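Local coordinates for protein carbohydrate kinase, FGGY (Rhodospirillum rubrum, PDB 3IFR) that probably phosphorylates D-xylulose as a xylulokinase of the FGGY family, whose two domains share the actin-like ATPase ancestry, at residues R179-A182 and G186-D189; G162-I167 and G242-I247. All blocks are in the same frame, centred on the assembly; numbering follows the deposited sequence.

Contact 1. Residues R179-A182 and G186-D189; sequences RNWA and GFID
A Schellman motif closes helix 179-185, with the carbonyl of A182 facing the backbone N-H groups of both F187 and G186. F187 N makes the 6→1 bond of the motif, 2.7 Å from A182 O with an N-H...O angle of 158°, and lies nearly along the C=O axis. G186 N adds a weak i+4 bond to the same oxygen, 3.0 Å from A182 O and strongly bent. G186 has a positive phi, at which a side chain would press on the carbonyl oxygen before it.

The side chains of F187 and I188 both fold back against the helix. F187 sets CG anti to its carbonyl carbon (chi1 -58°), which swings the ring to W181. CE2 of F187 lies 3.8 Å from W181 CH2, while W181 CZ3 sits at the edge of the phenyl ring in its plane. The six-membered ring of W181 and the phenyl ring are inclined at 54°, an oblique pair that is neither a stack nor edge-to-face. I188 extends CD1 against the helix, tight on A182 CB at 3.3 Å. The same methyl also approaches R179 O, at 3.3 Å from I188 CD1. Replacing F187 with an alanine would probably leave the W181 six-membered ring without its aromatic neighbour and open a gap between W181 and helix 139-149.

F187 also packs on V139, T140 and L143 of helix 139-149, and V139 touches W181, whose NE1 bonds A88 O. I188 meets A213 of strand 213-214 as the chain enters the small hairpin of strands 188-189 and 194-195.

Contact 2. Residues G162-I167 and G242-I247; sequences GSYDYI and GAADHI
Y164 turns its CG between the backbone N and the carbonyl carbon (chi1 58°), and this torsion in the first turn of helix 163-172 sends the phenol alongside the backbone of G242, A243 and A244. CD1 is 3.6 Å from G242 CA, CE1 is 3.6 Å from G242 C, and further out A243 O stands over one face. That oxygen is 3.4 Å from Y164 CZ, offset toward the ring rim, and is also hydrogen-bonded to T83 OG1. At the far end Y164 OH comes 3.4 Å from A244 CA and 3.7 Å from A244 CB. No hydrogen bond crosses the contact; A244 N comes near Y164 OH but at a poor angle, and the hydroxyl bonds D178 OD2.

G242 leaves room for the ring: a CB there would clash with Y164 CD1. At the N-cap, G162 N donates to the anti lone pair of D165 OD2, the half of a capping box that a glycine N-cap can supply.

The start of helix 163-172 thus packs on the end of strand 238-244, where A244 N-caps helix 245-252. That strand and parallel neighbour 77-84, whose V82 touches Y164, belong to the mixed six-stranded sheet of the N-terminal, actin-like ATPase region.

In the fold
Both contacts lie in the N-terminal family region, their centres about 13 Å apart. Along the chain the order is 162-167, 179-182, 186-189, 242-247, with the local helix end of contact 1 falling between the two distant partners of contact 2. They meet directly: W181 CG is 3.4 Å from D165 OD2, and N180 CB is 4.1 Å from A244 CB. D178 joins them further, bonding Y164 OH, N180 N and, through its own N, D165 OD1. Helix 179-185 is thereby packed beside the end of central-sheet strand 238-244, while N180 OD1 bonds Y288 N in the C-terminal family region, consistent with a position near the junction of the two domains.

Contact 1. Residues R179-A182 and G186-D189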
ATOM      1  N   ARG A 179      -1.460  15.036  -3.320  1.00 17.22           N
ATOM      2  CA  ARG A 179      -2.578  15.067  -2.384  1.00 20.98           C
ATOM      3  C   ARG A 179      -2.455  13.912  -1.391  1.00 17.79           C
ATOM      4  O   ARG A 179      -2.731  14.051  -0.215  1.00 16.29           O
ATOM      5  CB  ARG A 179      -3.927  14.863  -3.137  1.00 21.01           C
ATOM      6  CG  ARG A 179      -4.467  16.053  -3.974  1.00 24.50           C
ATOM      7  CD  ARG A 179      -5.952  15.817  -4.469  1.00 29.14           C
ATOM      8  NE  ARG A 179      -6.101  14.560  -5.242  1.00 28.62           N
ATOM      9  CZ  ARG A 179      -7.228  14.128  -5.824  1.00 30.39           C
ATOM     10  NH1 ARG A 179      -7.229  12.990  -6.494  1.00 28.43           N
ATOM     11  NH2 ARG A 179      -8.345  14.835  -5.768  1.00 30.45           N
ATOM     12  N   ASN A 180      -2.109  12.732  -1.888  1.00 17.06           N
ATOM     13  CA  ASN A 180      -2.179  11.567  -1.029  1.00 17.24           C
ATOM     14  C   ASN A 180      -1.039  11.538   0.007  1.00 18.42           C
ATOM     15  O   ASN A 180      -1.214  11.064   1.127  1.00 18.67           O
ATOM     16  CB  ASN A 180      -2.197  10.300  -1.884  1.00 18.52           C
ATOM     17  CG  ASN A 180      -3.622   9.833  -2.235  1.00 20.53           C
ATOM     18  OD1 ASN A 180      -4.546   9.890  -1.401  1.00 18.39           O
ATOM     19  ND2 ASN A 180      -3.787   9.337  -3.460  1.00 17.69           N
ATOM     20  N   TRP A 181       0.135  12.025  -0.388  1.00 14.89           N
ATOM     21  CA  TRP A 181       1.199  12.207   0.576  1.00 17.87           C
ATOM     22  C   TRP A 181       0.698  13.155   1.701  1.00 21.48           C
ATOM     23  O   TRP A 181       0.830  12.850   2.906  1.00 20.88           O
ATOM     24  CB  TRP A 181       2.476  12.725  -0.105  1.00 17.74           C
ATOM     25  CG  TRP A 181       3.582  12.899   0.844  1.00 17.72           C
ATOM     26  CD1 TRP A 181       4.495  11.951   1.224  1.00 17.31           C
ATOM     27  CD2 TRP A 181       3.903  14.085   1.579  1.00 17.78           C
ATOM     28  NE1 TRP A 181       5.354  12.482   2.154  1.00 15.81           N
ATOM     29  CE2 TRP A 181       5.016  13.790   2.386  1.00 17.53           C
ATOM     30  CE3 TRP A 181       3.355  15.380   1.633  1.00 18.63           C
ATOM     31  CZ2 TRP A 181       5.586  14.736   3.252  1.00 18.40           C
ATOM     32  CZ3 TRP A 181       3.921  16.311   2.470  1.00 15.89           C
ATOM     33  CH2 TRP A 181       5.017  15.989   3.279  1.00 18.99           C
ATOM     34  N   ALA A 182       0.082  14.275   1.308  1.00 18.36           N
ATOM     35  CA  ALA A 182      -0.395  15.251   2.273  1.00 18.41           C
ATOM     36  C   ALA A 182      -1.552  14.733   3.160  1.00 19.52           C
ATOM     37  O   ALA A 182      -1.637  15.046   4.349  1.00 20.85           O
ATOM     38  CB  ALA A 182      -0.776  16.559   1.555  1.00 20.31           C
ATOM     39  N   GLY A 186      -1.273  13.992   7.135  1.00 24.81           N
ATOM     40  CA  GLY A 186      -1.958  14.716   8.201  1.00 18.79           C
ATOM     41  C   GLY A 186      -2.178  16.166   7.844  1.00 21.18           C
ATOM     42  O   GLY A 186      -2.606  16.948   8.677  1.00 23.60           O
ATOM     43  N   PHE A 187      -1.926  16.545   6.600  1.00 18.55           N
ATOM     44  CA  PHE A 187      -2.047  17.950   6.265  1.00 20.47           C
ATOM     45  C   PHE A 187      -3.332  18.379   5.574  1.00 25.68           C
ATOM     46  O   PHE A 187      -3.627  19.586   5.491  1.00 27.80           O
ATOM     47  CB  PHE A 187      -0.859  18.399   5.429  1.00 23.28           C
ATOM     48  CG  PHE A 187       0.466  18.183   6.097  1.00 22.32           C
ATOM     49  CD1 PHE A 187       0.627  18.453   7.451  1.00 22.12           C
ATOM     50  CD2 PHE A 187       1.564  17.718   5.374  1.00 24.05           C
ATOM     51  CE1 PHE A 187       1.857  18.241   8.079  1.00 22.15           C
ATOM     52  CE2 PHE A 187       2.820  17.540   6.005  1.00 20.59           C
ATOM     53  CZ  PHE A 187       2.946  17.803   7.352  1.00 20.13           C
ATOM     54  N   ILE A 188      -4.105  17.421   5.076  1.00 24.84           N
ATOM     55  CA  ILE A 188      -5.293  17.768   4.299  1.00 25.99           C
ATOM     56  C   ILE A 188      -6.614  17.496   5.015  1.00 26.93           C
ATOM     57  O   ILE A 188      -6.780  16.461   5.656  1.00 26.26           O
ATOM     58  CB  ILE A 188      -5.315  17.055   2.947  1.00 24.89           C
ATOM     59  CG1 ILE A 188      -4.257  17.674   2.037  1.00 24.62           C
ATOM     60  CG2 ILE A 188      -6.708  17.157   2.316  1.00 22.85           C
ATOM     61  CD1 ILE A 188      -4.019  16.883   0.801  1.00 23.72           C
ATOM     62  N   ASP A 189      -7.531  18.454   4.896  1.00 27.61           N
ATOM     63  CA  ASP A 189      -8.919  18.310   5.306  1.00 31.57           C
ATOM     64  C   ASP A 189      -9.721  17.766   4.131  1.00 32.97           C
ATOM     65  O   ASP A 189      -9.793  18.414   3.092  1.00 30.73           O
ATOM     66  CB  ASP A 189      -9.487  19.685   5.684  1.00 35.59           C
ATOM     67  CG  ASP A 189     -10.845  19.596   6.354  1.00 34.55           C
ATOM     68  OD1 ASP A 189     -10.954  20.068   7.489  1.00 35.14           O
ATOM     69  OD2 ASP A 189     -11.790  19.028   5.771  1.00 37.54           O
TER

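Contact 2. Residues G162-I167 and G242-I247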
ATOM      1  N   GLY A 162       7.600  13.863   0.185  1.00 17.24           N
ATOM      2  CA  GLY A 162       7.711  12.429   0.241  1.00 15.69           C
ATOM      3  C   GLY A 162       8.708  11.991  -0.795  1.00 18.83           C
ATOM      4  O   GLY A 162       9.339  12.828  -1.429  1.00 16.47           O
ATOM      5  N   SER A 163       8.835  10.678  -1.000  1.00 18.05           N
ATOM      6  CA  SER A 163       9.912  10.164  -1.828  1.00 17.54           C
ATOM      7  C   SER A 163       9.678  10.497  -3.281  1.00 16.39           C
ATOM      8  O   SER A 163      10.500  11.136  -3.896  1.00 18.45           O
ATOM      9  CB  SER A 163      10.020   8.659  -1.691  1.00 17.34           C
ATOM     10  OG  SER A 163       8.753   8.098  -1.979  1.00 21.05           O
ATOM     11  N   TYR A 164       8.551  10.072  -3.827  1.00 16.01           N
ATOM     12  CA  TYR A 164       8.275  10.331  -5.235  1.00 17.07           C
ATOM     13  C   TYR A 164       8.054  11.850  -5.472  1.00 17.56           C
ATOM     14  O   TYR A 164       8.361  12.370  -6.568  1.00 15.98           O
ATOM     15  CB  TYR A 164       7.155   9.375  -5.818  1.00 14.73           C
ATOM     16  CG  TYR A 164       5.796   9.421  -5.102  1.00 15.85           C
ATOM     17  CD1 TYR A 164       4.859  10.450  -5.374  1.00 16.83           C
ATOM     18  CD2 TYR A 164       5.464   8.477  -4.135  1.00 13.21           C
ATOM     19  CE1 TYR A 164       3.626  10.514  -4.685  1.00 15.29           C
ATOM     20  CE2 TYR A 164       4.259   8.514  -3.467  1.00 13.92           C
ATOM     21  CZ  TYR A 164       3.338   9.531  -3.733  1.00 16.26           C
ATOM     22  OH  TYR A 164       2.140   9.558  -3.047  1.00 14.90           O
ATOM     23  N   ASP A 165       7.575  12.588  -4.459  1.00 15.84           N
ATOM     24  CA  ASP A 165       7.504  14.057  -4.648  1.00 17.52           C
ATOM     25  C   ASP A 165       8.913  14.631  -4.911  1.00 21.03           C
ATOM     26  O   ASP A 165       9.133  15.530  -5.741  1.00 17.85           O
ATOM     27  CB  ASP A 165       6.943  14.760  -3.420  1.00 16.96           C
ATOM     28  CG  ASP A 165       5.569  14.252  -3.007  1.00 18.76           C
ATOM     29  OD1 ASP A 165       4.682  14.106  -3.875  1.00 18.64           O
ATOM     30  OD2 ASP A 165       5.362  14.055  -1.775  1.00 18.54           O
ATOM     31  N   TYR A 166       9.896  14.097  -4.187  1.00 20.05           N
ATOM     32  CA  TYR A 166      11.224  14.617  -4.343  1.00 17.76           C
ATOM     33  C   TYR A 166      11.776  14.347  -5.759  1.00 17.49           C
ATOM     34  O   TYR A 166      12.320  15.232  -6.408  1.00 18.51           O
ATOM     35  CB  TYR A 166      12.129  14.064  -3.242  1.00 17.97           C
ATOM     36  CG  TYR A 166      13.568  14.425  -3.425  1.00 15.04           C
ATOM     37  CD1 TYR A 166      13.965  15.749  -3.367  1.00 16.14           C
ATOM     38  CD2 TYR A 166      14.521  13.450  -3.679  1.00 14.48           C
ATOM     39  CE1 TYR A 166      15.296  16.093  -3.540  1.00 19.26           C
ATOM     40  CE2 TYR A 166      15.845  13.766  -3.858  1.00 16.04           C
ATOM     41  CZ  TYR A 166      16.238  15.091  -3.765  1.00 20.38           C
ATOM     42  OH  TYR A 166      17.551  15.458  -3.924  1.00 20.13           O
ATOM     43  N   ILE A 167      11.596  13.129  -6.246  1.00 19.19           N
ATOM     44  CA  ILE A 167      12.033  12.763  -7.573  1.00 17.29           C
ATOM     45  C   ILE A 167      11.362  13.654  -8.602  1.00 20.21           C
ATOM     46  O   ILE A 167      12.045  14.248  -9.432  1.00 21.69           O
ATOM     47  CB  ILE A 167      11.728  11.266  -7.823  1.00 19.58           C
ATOM     48  CG1 ILE A 167      12.428  10.419  -6.750  1.00 18.59           C
ATOM     49  CG2 ILE A 167      12.155  10.839  -9.232  1.00 15.72           C
ATOM     50  CD1 ILE A 167      13.979  10.490  -6.830  1.00 17.33           C
ATOM     51  N   GLY A 242       2.612  12.728  -8.995  1.00 15.90           N
ATOM     52  CA  GLY A 242       3.055  11.495  -8.365  1.00 16.25           C
ATOM     53  C   GLY A 242       1.894  10.690  -7.799  1.00 18.48           C
ATOM     54  O   GLY A 242       0.857  11.248  -7.398  1.00 15.87           O
ATOM     55  N   ALA A 243       2.100   9.395  -7.742  1.00 18.09           N
ATOM     56  CA  ALA A 243       1.080   8.443  -7.446  1.00 18.34           C
ATOM     57  C   ALA A 243       1.437   7.665  -6.227  1.00 18.47           C
ATOM     58  O   ALA A 243       2.509   7.228  -6.100  1.00 19.54           O
ATOM     59  CB  ALA A 243       0.915   7.545  -8.595  1.00 19.79           C
ATOM     60  N   ALA A 244       0.515   7.511  -5.313  1.00 15.91           N
ATOM     61  CA  ALA A 244       0.742   6.666  -4.173  1.00 16.75           C
ATOM     62  C   ALA A 244       0.899   5.167  -4.529  1.00 18.11           C
ATOM     63  O   ALA A 244       0.059   4.632  -5.120  1.00 16.82           O
ATOM     64  CB  ALA A 244      -0.326   6.867  -3.175  1.00 16.82           C
ATOM     65  N   ASP A 245       1.983   4.526  -4.150  1.00 15.77           N
ATOM     66  CA  ASP A 245       2.246   3.172  -4.593  1.00 16.36           C
ATOM     67  C   ASP A 245       1.181   2.107  -4.420  1.00 21.77           C
ATOM     68  O   ASP A 245       0.913   1.414  -5.337  1.00 22.63           O
ATOM     69  CB  ASP A 245       3.628   2.647  -4.210  1.00 18.00           C
ATOM     70  CG  ASP A 245       3.798   2.385  -2.747  1.00 20.99           C
ATOM     71  OD1 ASP A 245       2.971   2.711  -1.925  1.00 23.20           O
ATOM     72  OD2 ASP A 245       4.785   1.828  -2.416  1.00 20.51           O
ATOM     73  N   HIS A 246       0.578   1.978  -3.250  1.00 18.06           N
ATOM     74  CA  HIS A 246      -0.420   0.965  -3.077  1.00 16.90           C
ATOM     75  C   HIS A 246      -1.700   1.210  -3.879  1.00 19.91           C
ATOM     76  O   HIS A 246      -2.286   0.295  -4.334  1.00 21.62           O
ATOM     77  CB  HIS A 246      -0.662   0.630  -1.590  1.00 16.29           C
ATOM     78  CG  HIS A 246      -1.278   1.735  -0.810  1.00 21.26           C
ATOM     79  ND1 HIS A 246      -0.649   2.931  -0.607  1.00 21.33           N
ATOM     80  CD2 HIS A 246      -2.460   1.829  -0.176  1.00 21.22           C
ATOM     81  CE1 HIS A 246      -1.416   3.713   0.108  1.00 19.19           C
ATOM     82  NE2 HIS A 246      -2.520   3.068   0.385  1.00 19.87           N
ATOM     83  N   ILE A 247      -2.078   2.454  -4.068  1.00 17.12           N
ATOM     84  CA  ILE A 247      -3.185   2.838  -4.913  1.00 19.67           C
ATOM     85  C   ILE A 247      -2.912   2.545  -6.410  1.00 21.25           C
ATOM     86  O   ILE A 247      -3.797   2.072  -7.114  1.00 21.99           O
ATOM     87  CB  ILE A 247      -3.581   4.340  -4.732  1.00 18.82           C
ATOM     88  CG1 ILE A 247      -3.564   4.723  -3.248  1.00 18.90           C
ATOM     89  CG2 ILE A 247      -4.984   4.579  -5.341  1.00 17.73           C
ATOM     90  CD1 ILE A 247      -4.520   3.862  -2.436  1.00 20.93           C
TER